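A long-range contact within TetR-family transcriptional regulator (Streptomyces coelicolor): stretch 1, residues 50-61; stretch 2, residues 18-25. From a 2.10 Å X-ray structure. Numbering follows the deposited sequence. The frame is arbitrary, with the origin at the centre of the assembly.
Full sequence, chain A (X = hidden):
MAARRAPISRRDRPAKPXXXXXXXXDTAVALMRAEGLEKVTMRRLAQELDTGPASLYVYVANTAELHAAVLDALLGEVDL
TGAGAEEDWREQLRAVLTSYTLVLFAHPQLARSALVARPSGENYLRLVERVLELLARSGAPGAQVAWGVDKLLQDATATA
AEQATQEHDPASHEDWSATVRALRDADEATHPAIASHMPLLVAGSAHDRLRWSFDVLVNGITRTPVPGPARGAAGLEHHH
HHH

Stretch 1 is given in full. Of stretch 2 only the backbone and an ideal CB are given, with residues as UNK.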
ATOM      1  N   ASP A  50      32.388 -11.695  -4.538  1.00 75.29           N
ATOM      2  CA  ASP A  50      33.225 -12.915  -4.551  1.00 76.40           C
ATOM      3  C   ASP A  50      32.972 -13.801  -3.320  1.00 75.93           C
ATOM      4  O   ASP A  50      33.907 -14.242  -2.676  1.00 76.48           O
ATOM      5  CB  ASP A  50      34.724 -12.577  -4.672  1.00 76.99           C
ATOM      6  CG  ASP A  50      35.046 -11.603  -5.858  1.00 81.97           C
ATOM      7  OD1 ASP A  50      35.981 -10.762  -5.699  1.00 86.99           O
ATOM      8  OD2 ASP A  50      34.391 -11.662  -6.940  1.00 84.46           O
ATOM      9  N   THR A  51      31.699 -14.038  -3.004  1.00 75.50           N
ATOM     10  CA  THR A  51      31.267 -14.895  -1.890  1.00 74.54           C
ATOM     11  C   THR A  51      29.927 -15.610  -2.271  1.00 73.92           C
ATOM     12  O   THR A  51      29.424 -15.438  -3.400  1.00 72.94           O
ATOM     13  CB  THR A  51      31.142 -14.061  -0.587  1.00 74.43           C
ATOM     14  OG1 THR A  51      30.846 -14.916   0.523  1.00 76.54           O
ATOM     15  CG2 THR A  51      30.056 -13.015  -0.709  1.00 73.74           C
ATOM     16  N   GLY A  52      29.369 -16.413  -1.361  1.00 73.20           N
ATOM     17  CA  GLY A  52      28.088 -17.089  -1.620  1.00 73.29           C
ATOM     18  C   GLY A  52      26.894 -16.424  -0.930  1.00 73.57           C
ATOM     19  O   GLY A  52      27.077 -15.716   0.081  1.00 74.43           O
ATOM     20  N   PRO A  53      25.658 -16.663  -1.437  1.00 72.93           N
ATOM     21  CA  PRO A  53      24.426 -16.140  -0.831  1.00 72.39           C
ATOM     22  C   PRO A  53      24.269 -16.368   0.695  1.00 72.13           C
ATOM     23  O   PRO A  53      23.759 -15.474   1.394  1.00 71.75           O
ATOM     24  CB  PRO A  53      23.324 -16.881  -1.590  1.00 73.04           C
ATOM     25  CG  PRO A  53      23.943 -17.223  -2.911  1.00 72.66           C
ATOM     26  CD  PRO A  53      25.375 -17.479  -2.634  1.00 72.77           C
ATOM     27  N   ALA A  54      24.689 -17.536   1.200  1.00 70.88           N
ATOM     28  CA  ALA A  54      24.606 -17.863   2.640  1.00 69.95           C
ATOM     29  C   ALA A  54      25.314 -16.841   3.534  1.00 69.14           C
ATOM     30  O   ALA A  54      24.878 -16.548   4.655  1.00 69.15           O
ATOM     31  CB  ALA A  54      25.161 -19.280   2.903  1.00 69.90           C
ATOM     32  N   SER A  55      26.416 -16.308   3.033  1.00 68.33           N
ATOM     33  CA  SER A  55      27.166 -15.273   3.733  1.00 68.73           C
ATOM     34  C   SER A  55      26.401 -13.966   3.855  1.00 67.63           C
ATOM     35  O   SER A  55      26.456 -13.316   4.877  1.00 67.77           O
ATOM     36  CB  SER A  55      28.468 -15.003   3.000  1.00 68.66           C
ATOM     37  OG  SER A  55      29.104 -16.219   2.732  1.00 70.95           O
ATOM     38  N   LEU A  56      25.696 -13.595   2.799  1.00 67.42           N
ATOM     39  CA  LEU A  56      24.962 -12.341   2.761  1.00 67.07           C
ATOM     40  C   LEU A  56      23.729 -12.391   3.629  1.00 67.42           C
ATOM     41  O   LEU A  56      23.282 -11.361   4.097  1.00 67.22           O
ATOM     42  CB  LEU A  56      24.543 -12.013   1.336  1.00 66.17           C
ATOM     43  CG  LEU A  56      25.573 -11.970   0.228  1.00 64.44           C
ATOM     44  CD1 LEU A  56      24.895 -11.484  -1.013  1.00 59.26           C
ATOM     45  CD2 LEU A  56      26.719 -11.088   0.607  1.00 64.26           C
ATOM     46  N   TYR A  57      23.189 -13.589   3.841  1.00 68.37           N
ATOM     47  CA  TYR A  57      21.890 -13.770   4.513  1.00 69.53           C
ATOM     48  C   TYR A  57      21.938 -13.503   5.990  1.00 69.43           C
ATOM     49  O   TYR A  57      20.907 -13.303   6.615  1.00 70.53           O
ATOM     50  CB  TYR A  57      21.292 -15.180   4.273  1.00 70.73           C
ATOM     51  CG  TYR A  57      20.658 -15.379   2.909  1.00 70.83           C
ATOM     52  CD1 TYR A  57      20.935 -16.519   2.145  1.00 74.20           C
ATOM     53  CD2 TYR A  57      19.805 -14.433   2.384  1.00 70.92           C
ATOM     54  CE1 TYR A  57      20.370 -16.697   0.872  1.00 75.54           C
ATOM     55  CE2 TYR A  57      19.227 -14.590   1.139  1.00 74.06           C
ATOM     56  CZ  TYR A  57      19.502 -15.722   0.376  1.00 75.08           C
ATOM     57  OH  TYR A  57      18.898 -15.864  -0.860  1.00 71.67           O
ATOM     58  N   VAL A  58      23.125 -13.509   6.554  1.00 69.29           N
ATOM     59  CA  VAL A  58      23.282 -13.149   7.947  1.00 69.70           C
ATOM     60  C   VAL A  58      23.096 -11.634   8.151  1.00 69.42           C
ATOM     61  O   VAL A  58      22.662 -11.197   9.217  1.00 69.90           O
ATOM     62  CB  VAL A  58      24.627 -13.690   8.537  1.00 69.90           C
ATOM     63  CG1 VAL A  58      25.499 -14.254   7.460  1.00 70.16           C
ATOM     64  CG2 VAL A  58      25.374 -12.631   9.353  1.00 69.34           C
ATOM     65  N   TYR A  59      23.411 -10.853   7.118  1.00 68.98           N
ATOM     66  CA  TYR A  59      23.272  -9.378   7.123  1.00 68.75           C
ATOM     67  C   TYR A  59      21.901  -8.947   6.609  1.00 68.56           C
ATOM     68  O   TYR A  59      21.196  -8.208   7.283  1.00 69.25           O
ATOM     69  CB  TYR A  59      24.409  -8.729   6.330  1.00 68.16           C
ATOM     70  CG  TYR A  59      25.746  -9.118   6.892  1.00 69.05           C
ATOM     71  CD1 TYR A  59      26.556 -10.038   6.237  1.00 69.11           C
ATOM     72  CD2 TYR A  59      26.194  -8.605   8.122  1.00 72.04           C
ATOM     73  CE1 TYR A  59      27.776 -10.428   6.756  1.00 67.77           C
ATOM     74  CE2 TYR A  59      27.432  -8.987   8.654  1.00 71.18           C
ATOM     75  CZ  TYR A  59      28.213  -9.903   7.965  1.00 69.67           C
ATOM     76  OH  TYR A  59      29.443 -10.316   8.471  1.00 68.98           O
ATOM     77  N   VAL A  60      21.512  -9.440   5.438  1.00 68.16           N
ATOM     78  CA  VAL A  60      20.205  -9.145   4.855  1.00 68.74           C
ATOM     79  C   VAL A  60      19.454 -10.460   4.586  1.00 68.95           C
ATOM     80  O   VAL A  60      19.913 -11.299   3.801  1.00 69.50           O
ATOM     81  CB  VAL A  60      20.294  -8.143   3.598  1.00 68.17           C
ATOM     82  CG1 VAL A  60      21.613  -8.237   2.900  1.00 69.85           C
ATOM     83  CG2 VAL A  60      19.222  -8.380   2.629  1.00 68.52           C
ATOM     84  N   ALA A  61      18.317 -10.653   5.257  1.00 68.56           N
ATOM     85  CA  ALA A  61      17.689 -11.974   5.287  1.00 67.77           C
ATOM     86  C   ALA A  61      16.924 -12.355   4.007  1.00 67.48           C
ATOM     87  O   ALA A  61      16.614 -13.525   3.798  1.00 68.01           O
ATOM     88  CB  ALA A  61      16.815 -12.134   6.570  1.00 67.77           C
ATOM     89  N   UNK A  18      36.884  -8.194   4.806  1.00 78.18           N
ATOM     90  CA  UNK A  18      35.788  -8.672   5.663  1.00 75.14           C
ATOM     91  C   UNK A  18      34.410  -8.183   5.176  1.00 72.86           C
ATOM     92  O   UNK A  18      34.256  -7.035   4.740  1.00 71.96           O
ATOM     93  CB  UNK A  18      36.018  -8.211   7.103  1.00 75.14           C
ATOM     94  N   UNK A  19      33.427  -9.077   5.249  1.00 69.78           N
ATOM     95  CA  UNK A  19      32.094  -8.791   4.752  1.00 67.12           C
ATOM     96  C   UNK A  19      31.396  -7.985   5.828  1.00 65.77           C
ATOM     97  O   UNK A  19      31.475  -8.344   7.006  1.00 65.93           O
ATOM     98  CB  UNK A  19      31.323 -10.067   4.407  1.00 67.12           C
ATOM     99  N   UNK A  20      30.727  -6.894   5.453  1.00 62.56           N
ATOM    100  CA  UNK A  20      29.886  -6.170   6.424  1.00 60.14           C
ATOM    101  C   UNK A  20      28.534  -5.833   5.815  1.00 58.45           C
ATOM    102  O   UNK A  20      28.379  -5.874   4.587  1.00 58.84           O
ATOM    103  CB  UNK A  20      30.580  -4.890   6.895  1.00 60.14           C
ATOM    104  N   UNK A  21      27.572  -5.469   6.670  1.00 56.68           N
ATOM    105  CA  UNK A  21      26.297  -4.967   6.205  1.00 54.44           C
ATOM    106  C   UNK A  21      26.519  -3.709   5.350  1.00 53.11           C
ATOM    107  O   UNK A  21      25.960  -3.606   4.252  1.00 50.94           O
ATOM    108  CB  UNK A  21      25.373  -4.670   7.388  1.00 54.44           C
ATOM    109  N   UNK A  22      27.334  -2.761   5.837  1.00 51.67           N
ATOM    110  CA  UNK A  22      27.542  -1.522   5.102  1.00 50.66           C
ATOM    111  C   UNK A  22      28.045  -1.809   3.678  1.00 49.93           C
ATOM    112  O   UNK A  22      27.597  -1.197   2.718  1.00 50.26           O
ATOM    113  CB  UNK A  22      28.533  -0.626   5.848  1.00 50.66           C
ATOM    114  N   UNK A  23      29.026  -2.702   3.549  1.00 49.34           N
ATOM    115  CA  UNK A  23      29.643  -2.969   2.246  1.00 49.91           C
ATOM    116  C   UNK A  23      28.653  -3.594   1.273  1.00 47.61           C
ATOM    117  O   UNK A  23      28.559  -3.203   0.103  1.00 44.56           O
ATOM    118  CB  UNK A  23      30.856  -3.887   2.411  1.00 49.91           C
ATOM    119  N   UNK A  24      27.919  -4.572   1.780  1.00 47.93           N
ATOM    120  CA  UNK A  24      26.850  -5.263   1.008  1.00 47.65           C
ATOM    121  C   UNK A  24      25.839  -4.292   0.457  1.00 47.05           C
ATOM    122  O   UNK A  24      25.458  -4.348  -0.753  1.00 46.96           O
ATOM    123  CB  UNK A  24      26.130  -6.293   1.880  1.00 47.65           C
ATOM    124  N   UNK A  25      25.404  -3.348   1.303  1.00 47.18           N
ATOM    125  CA  UNK A  25      24.358  -2.418   0.836  1.00 46.90           C
ATOM    126  C   UNK A  25      24.904  -1.360  -0.078  1.00 47.63           C
ATOM    127  O   UNK A  25      24.245  -0.977  -1.060  1.00 47.76           O
ATOM    128  CB  UNK A  25      23.666  -1.746   2.023  1.00 46.90           C
TER

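Position 18 opens the stretch in an extended conformation (phi/psi -73/140), and its CA-to-CB bond points sideways, with nothing of stretch 1 within 5.5 Å of the ideal CB. Stretch 1 sets no demand here, and many residues would serve; the deposited one is A18, which makes no contact across.

Position 19 is also extended (-81/134), but its CB points toward stretch 1 and lies 4.3 Å from Y59 CE1. What surrounds it is largely apolar: the Y59 ring, a methyl of L56, CG2 of T51 and the CB of S55. A medium-sized aliphatic side chain such as leucine, isoleucine or methionine would suit, and valine would reach less far. The residue is L19, with chi1 at -151° (t). Its CG packs 4.1 Å from Y59 CE1, while its CD2 extends to S55 CB at 3.6 Å, T51 CG2 at 4.1 Å and L56 CD2 at 4.3 Å, so one leucine joins the tyrosine to T51, S55 and L56. The backbone takes part too, L19 O lying 3.2 Å from Y59 OH.

At position 20 CB points away from stretch 1, and the backbone (-134/165) is still extended immediately before helical angles begin. This is an N-cap position, where serine, threonine, aspartate or asparagine could accept from a free helix NH. S20 does so: its OG accepts from the backbone N of position 23, with 3.2 Å between OG and N. Toward stretch 1 it offers backbone, its C lying 4.3 Å from Y59 CD2 over one face of the ring.

Position 21 begins the helix, and its CA lies 5.4 Å from the CA of Y59. CB points sideways, 4.1 Å from Y59 CD2, and the carbonyl of Y59 is an acceptor farther along. A long side chain with a donor at its tip, arginine or lysine, could run past the ring and reach this oxygen; glutamine is a shorter alternative. R21 has chi1 to chi3 all t, and this extension carries NH2 to Y59 O at 2.9 Å, a weak hydrogen bond with an angle of 126° at the proton. The oxygen lies near the guanidinium plane, at its edge.

Positions 22 and 23 have no neighbour from stretch 1 within 5.5 Å of their ideal CB atoms, so stretch 1 leaves the choice wide. They are R22 and W23, and neither touches it.

Position 24 turns its CB toward stretch 1, with L56 CD2 and V60 CG1 each 5.0 Å from the ideal CB and Y59 nearby. This apolar pocket calls for isoleucine, leucine, valine or methionine. I24 (chi1 m, chi2 t) fills it with both branches: CD1 lies 3.3 Å from Y59 CD1 and 4.0 Å from L56 CD2, whereas CG2 meets V60 CG1 at 3.9 Å.

Position 25 continues the helix with CB sideways and no neighbour within 5.5 Å; stretch 1 sets no demand, and any residue that tolerates a helix would serve. It is V25, which has almost no contact across.

Stretch 2, residues 18-25: ALSRRWIV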
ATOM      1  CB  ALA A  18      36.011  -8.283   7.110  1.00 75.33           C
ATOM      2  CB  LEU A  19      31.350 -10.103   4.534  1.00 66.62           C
ATOM      3  CG  LEU A  19      30.246 -10.283   3.489  1.00 66.17           C
ATOM      4  CD1 LEU A  19      30.415  -9.476   2.161  1.00 63.56           C
ATOM      5  CD2 LEU A  19      30.086 -11.766   3.208  1.00 66.59           C
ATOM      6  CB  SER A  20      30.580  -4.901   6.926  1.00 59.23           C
ATOM      7  OG  SER A  20      30.849  -4.014   5.847  1.00 60.19           O
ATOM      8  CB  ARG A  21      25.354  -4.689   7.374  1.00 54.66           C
ATOM      9  CG  ARG A  21      23.938  -4.314   6.874  1.00 56.50           C
ATOM     10  CD  ARG A  21      22.858  -4.291   7.918  1.00 56.19           C
ATOM     11  NE  ARG A  21      21.703  -3.534   7.412  1.00 59.53           N
ATOM     12  CZ  ARG A  21      20.575  -4.081   6.956  1.00 61.10           C
ATOM     13  NH1 ARG A  21      19.577  -3.321   6.509  1.00 63.29           N
ATOM     14  NH2 ARG A  21      20.429  -5.383   6.967  1.00 65.25           N
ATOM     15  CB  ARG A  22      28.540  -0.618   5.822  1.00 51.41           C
ATOM     16  CG  ARG A  22      28.860   0.674   4.992  1.00 51.80           C
ATOM     17  CD  ARG A  22      30.227   1.316   5.300  1.00 51.83           C
ATOM     18  NE  ARG A  22      31.320   0.379   5.107  1.00 52.80           N
ATOM     19  CZ  ARG A  22      31.859   0.087   3.925  1.00 51.48           C
ATOM     20  NH1 ARG A  22      31.414   0.655   2.796  1.00 48.42           N
ATOM     21  NH2 ARG A  22      32.837  -0.797   3.887  1.00 54.59           N
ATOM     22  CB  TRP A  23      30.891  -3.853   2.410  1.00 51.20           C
ATOM     23  CG  TRP A  23      31.660  -4.200   1.119  1.00 53.92           C
ATOM     24  CD1 TRP A  23      31.680  -3.512  -0.094  1.00 55.46           C
ATOM     25  CD2 TRP A  23      32.530  -5.315   0.951  1.00 54.57           C
ATOM     26  NE1 TRP A  23      32.500  -4.158  -0.992  1.00 53.47           N
ATOM     27  CE2 TRP A  23      33.027  -5.271  -0.371  1.00 56.00           C
ATOM     28  CE3 TRP A  23      32.940  -6.362   1.803  1.00 56.62           C
ATOM     29  CZ2 TRP A  23      33.946  -6.229  -0.858  1.00 54.92           C
ATOM     30  CZ3 TRP A  23      33.865  -7.307   1.315  1.00 55.22           C
ATOM     31  CH2 TRP A  23      34.342  -7.224  -0.003  1.00 54.51           C
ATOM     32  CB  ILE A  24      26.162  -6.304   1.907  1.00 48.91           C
ATOM     33  CG1 ILE A  24      27.157  -7.419   2.229  1.00 48.96           C
ATOM     34  CG2 ILE A  24      24.819  -6.828   1.265  1.00 51.15           C
ATOM     35  CD1 ILE A  24      26.789  -8.265   3.459  1.00 51.90           C
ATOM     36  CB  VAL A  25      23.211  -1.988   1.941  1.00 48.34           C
ATOM     37  CG1 VAL A  25      23.409  -2.558   3.323  1.00 45.50           C
ATOM     38  CG2 VAL A  25      22.823  -0.513   1.925  1.00 46.65           C
TER
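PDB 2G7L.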